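Local coordinates for A-type flavoprotein (Giardia intestinalis, PDB 2Q9U) that scavenges dioxygen in a human parasite, as a flavodiiron protein that pairs a beta-lactamase-like diiron domain with an FMN-binding flavodoxin-like domain, at the interface of chains A and B. Sequence-based numbering; all coordinates share one arbitrary frame. Chains: chain A/B, A-type flavoprotein.

Contact 1: the interface of chains A and B. Residues chain A 25-26; chain B 271, 275, 292.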
# COMPACT_ATOMS: atom_id res chain seq x y z
N TRP A 25 -5.77 9.21 -15.28
CA TRP A 25 -6.21 9.53 -13.91
C TRP A 25 -5.71 8.50 -12.88
O TRP A 25 -5.36 8.85 -11.76
CB TRP A 25 -7.74 9.60 -13.87
CG TRP A 25 -8.30 10.79 -14.66
CD1 TRP A 25 -8.88 10.76 -15.92
CD2 TRP A 25 -8.29 12.16 -14.25
NE1 TRP A 25 -9.24 12.04 -16.29
CE2 TRP A 25 -8.91 12.91 -15.28
CE3 TRP A 25 -7.83 12.83 -13.10
CZ2 TRP A 25 -9.09 14.29 -15.19
CZ3 TRP A 25 -8.02 14.21 -13.01
CH2 TRP A 25 -8.63 14.92 -14.05
N MET A 26 -5.62 7.24 -13.27
CA MET A 26 -5.42 6.16 -12.30
C MET A 26 -4.00 5.68 -12.07
O MET A 26 -3.74 4.98 -11.06
CB MET A 26 -6.30 4.99 -12.69
CG MET A 26 -7.76 5.42 -12.66
SD MET A 26 -8.88 4.08 -12.93
CE MET A 26 -8.53 3.64 -14.58
N HIS B 271 -15.96 3.07 -15.72
CA HIS B 271 -14.85 4.02 -15.93
C HIS B 271 -14.90 4.73 -17.31
O HIS B 271 -14.77 5.95 -17.38
CB HIS B 271 -13.50 3.34 -15.70
CG HIS B 271 -12.34 4.26 -15.93
ND1 HIS B 271 -11.81 5.05 -14.93
CD2 HIS B 271 -11.64 4.55 -17.05
CE1 HIS B 271 -10.81 5.77 -15.42
NE2 HIS B 271 -10.68 5.48 -16.71
N LEU B 275 -15.43 8.75 -18.08
CA LEU B 275 -14.61 9.65 -18.91
C LEU B 275 -15.44 10.50 -19.90
O LEU B 275 -15.17 11.70 -20.09
CB LEU B 275 -13.51 8.87 -19.68
CG LEU B 275 -12.36 8.28 -18.85
CD1 LEU B 275 -11.53 7.27 -19.67
CD2 LEU B 275 -11.46 9.42 -18.28
N GLU B 292 -10.96 7.46 -8.76
CA GLU B 292 -11.32 6.05 -8.77
C GLU B 292 -10.77 5.42 -7.52
O GLU B 292 -9.56 5.53 -7.24
CB GLU B 292 -10.79 5.32 -10.01
CG GLU B 292 -11.41 3.93 -10.17
CD GLU B 292 -11.83 3.61 -11.61
OE1 GLU B 292 -12.24 4.52 -12.36
OE2 GLU B 292 -11.74 2.42 -11.98

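Contact 2: the interface of chains A and B. Residues chain A 279, 282, 393; chain B 8-9, 11, 68, 182.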
# COMPACT_ATOMS: atom_id res chain seq x y z
N ASP A 279 17.95 19.22 13.24
CA ASP A 279 17.91 20.49 13.97
C ASP A 279 19.21 21.27 13.85
O ASP A 279 19.16 22.48 13.72
CB ASP A 279 17.50 20.34 15.44
CG ASP A 279 16.02 20.67 15.66
OD1 ASP A 279 15.18 20.27 14.80
OD2 ASP A 279 15.71 21.35 16.67
N ARG A 282 19.13 22.84 10.54
CA ARG A 282 18.10 23.86 10.47
C ARG A 282 18.62 25.16 11.11
O ARG A 282 18.29 26.26 10.65
CB ARG A 282 16.83 23.39 11.19
CG ARG A 282 15.61 24.28 10.86
CD ARG A 282 14.44 24.11 11.81
NE ARG A 282 13.35 25.03 11.43
CZ ARG A 282 13.27 26.31 11.76
NH1 ARG A 282 14.21 26.87 12.53
NH2 ARG A 282 12.22 27.04 11.35
N TYR A 393 23.75 16.74 16.45
CA TYR A 393 23.36 18.14 16.25
C TYR A 393 24.52 18.93 15.68
O TYR A 393 24.35 19.69 14.72
CB TYR A 393 22.86 18.78 17.55
CG TYR A 393 22.45 20.24 17.44
CD1 TYR A 393 23.40 21.28 17.53
CD2 TYR A 393 21.12 20.58 17.25
CE1 TYR A 393 23.00 22.63 17.43
CE2 TYR A 393 20.72 21.91 17.16
CZ TYR A 393 21.64 22.92 17.25
OH TYR A 393 21.16 24.21 17.15
N VAL B 8 18.65 20.45 20.22
CA VAL B 8 17.55 21.10 19.53
C VAL B 8 17.86 22.56 19.25
O VAL B 8 18.62 23.20 19.98
CB VAL B 8 16.24 21.00 20.33
CG1 VAL B 8 15.85 19.55 20.54
CG2 VAL B 8 16.39 21.72 21.66
N GLN B 9 17.28 23.09 18.18
CA GLN B 9 17.41 24.51 17.86
C GLN B 9 16.23 25.25 18.48
O GLN B 9 15.06 24.85 18.29
CB GLN B 9 17.42 24.75 16.35
CG GLN B 9 17.53 26.25 15.97
CD GLN B 9 17.01 26.62 14.57
OE1 GLN B 9 16.49 25.78 13.82
NE2 GLN B 9 17.15 27.89 14.22
N GLN B 11 13.59 28.07 18.53
CA GLN B 11 12.92 28.62 17.37
C GLN B 11 11.95 29.74 17.78
O GLN B 11 10.76 29.52 17.96
CB GLN B 11 12.26 27.49 16.55
CG GLN B 11 13.32 26.53 15.92
CD GLN B 11 12.72 25.26 15.31
OE1 GLN B 11 11.76 25.32 14.55
NE2 GLN B 11 13.29 24.12 15.64
N ARG B 68 12.59 20.43 24.03
CA ARG B 68 12.50 21.78 23.44
C ARG B 68 12.01 22.79 24.48
O ARG B 68 12.45 23.93 24.50
CB ARG B 68 11.59 21.81 22.21
CG ARG B 68 12.04 20.93 21.05
CD ARG B 68 11.12 21.17 19.87
NE ARG B 68 11.31 20.26 18.75
CZ ARG B 68 12.29 20.37 17.86
NH1 ARG B 68 13.21 21.34 17.98
NH2 ARG B 68 12.37 19.52 16.84
N ARG B 182 8.21 27.30 9.66
CA ARG B 182 7.15 27.58 10.66
C ARG B 182 6.03 28.50 10.16
O ARG B 182 4.94 28.53 10.73
CB ARG B 182 7.76 28.12 11.96
CG ARG B 182 8.79 27.16 12.57
CD ARG B 182 8.17 25.77 12.97
NE ARG B 182 9.33 24.88 13.15
CZ ARG B 182 9.51 23.72 12.57
NH1 ARG B 182 8.55 23.17 11.81
NH2 ARG B 182 10.65 23.08 12.79
O HOH W 1 12.86 21.36 14.56

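Contact 1: the interface of chains A and B
A:Met26 reaches from a loop of the diiron domain of one subunit into a corner of the partner's flavodoxin-like domain, where B:His271 and B:Glu292 receive the end of its side chain. The packing is tight here: methyl CE lies over one face of the imidazole, 3.5 Å from the ring centroid and displaced toward the rim, a CH-pi contact. The bend at chi3 (-66°) turns CE away from the line of the chain and over the ring, while the sulfur stays beside the carboxylate. SD sits 3.3 Å from B:Glu292 CD, and both carboxylate oxygens are at similar range, so the thioether faces the group rather than one oxygen. Within chain B the two receiving groups are tied together: the imidazole ND1 donates to carboxylate OE1 at 2.7 Å, meeting its syn side 29° out of the carboxylate plane. This bond restrains the ring's rotation and presents its face to the methyl; the nearby carboxylate may also raise the basicity of the imidazole. B:His271 belongs to helix 269-283 and B:Glu292 ends strand 287-292, so the corner lies between helix start and strand end. The looser side is at A:Trp25, which loses 18 Å² to the partner against 55 Å² for A:Met26. Its indole meets B:Leu275 through CD1 and NE1, the two side chains sliding past each other in opposite directions, with CD1 3.7 Å from methyl CD2 of the leucine.

Contact 2: the interface of chains A and B
This is a polar patch of a two-fold symmetric subunit interface, in which the N-terminal segment of chain B lies against helix 269-283 of the A flavodoxin-like domain; it joins the diiron-domain side of one subunit to the flavin domain of the other. The carboxylate of A:Asp279 is shared between two donors at OD2. The guanidinium NH1 of B:Arg68 makes a salt bridge with A:Asp279 OD2 on the syn side at 2.8 Å. The backbone N of B:Gln9 donates to A:Asp279 OD2 at 2.8 Å, nearly straight at 173°. A:Asp279 OD1 is 2.6 Å from water 1, which B:Gln11 NE2 also contacts; chain B thus holds OD2 directly and OD1 through water 1. A:Arg282 extends from CG to NE and puts its guanidinium across the side chains of B:Gln9 and B:Gln11. Its NH1 donates to B:Gln9 OE1 at 2.8 Å, with the acceptor in the guanidinium plane but the donor 39° above the carbonyl plane. The amide of B:Gln11 stacks on the same guanidinium, the planes 12° apart and OE1 over its centre, 3.3 Å from A:Arg282 CZ. That amide is held in its own plane by B:Arg182, whose NE and NH2 both reach OE1. A:Tyr393 closes the far flank, the CE2 side of its ring lying under the backbone of B:Val8, with A:Tyr393 CE2 3.6 Å from the carbonyl carbon, B:Val8 C.

Contacts 1 and 2 lie about 43 Å apart, measured between the centres of their C-alpha atoms, yet both use helix 269-283: contact 1 its start in chain B, contact 2 its end in chain A. Each subunit therefore offers the same helix to its partner twice, and the two-fold repeats both patches with the chains exchanged. Contact 1 rests on van der Waals and CH-pi contacts among the residues given, contact 2 on charge and hydrogen bonds. The exchange of roles fits a head-to-tail dimer, one interface of the four-copy assembly, with diiron and flavodoxin-like domains facing, probably bringing FMN near the partner's diiron site.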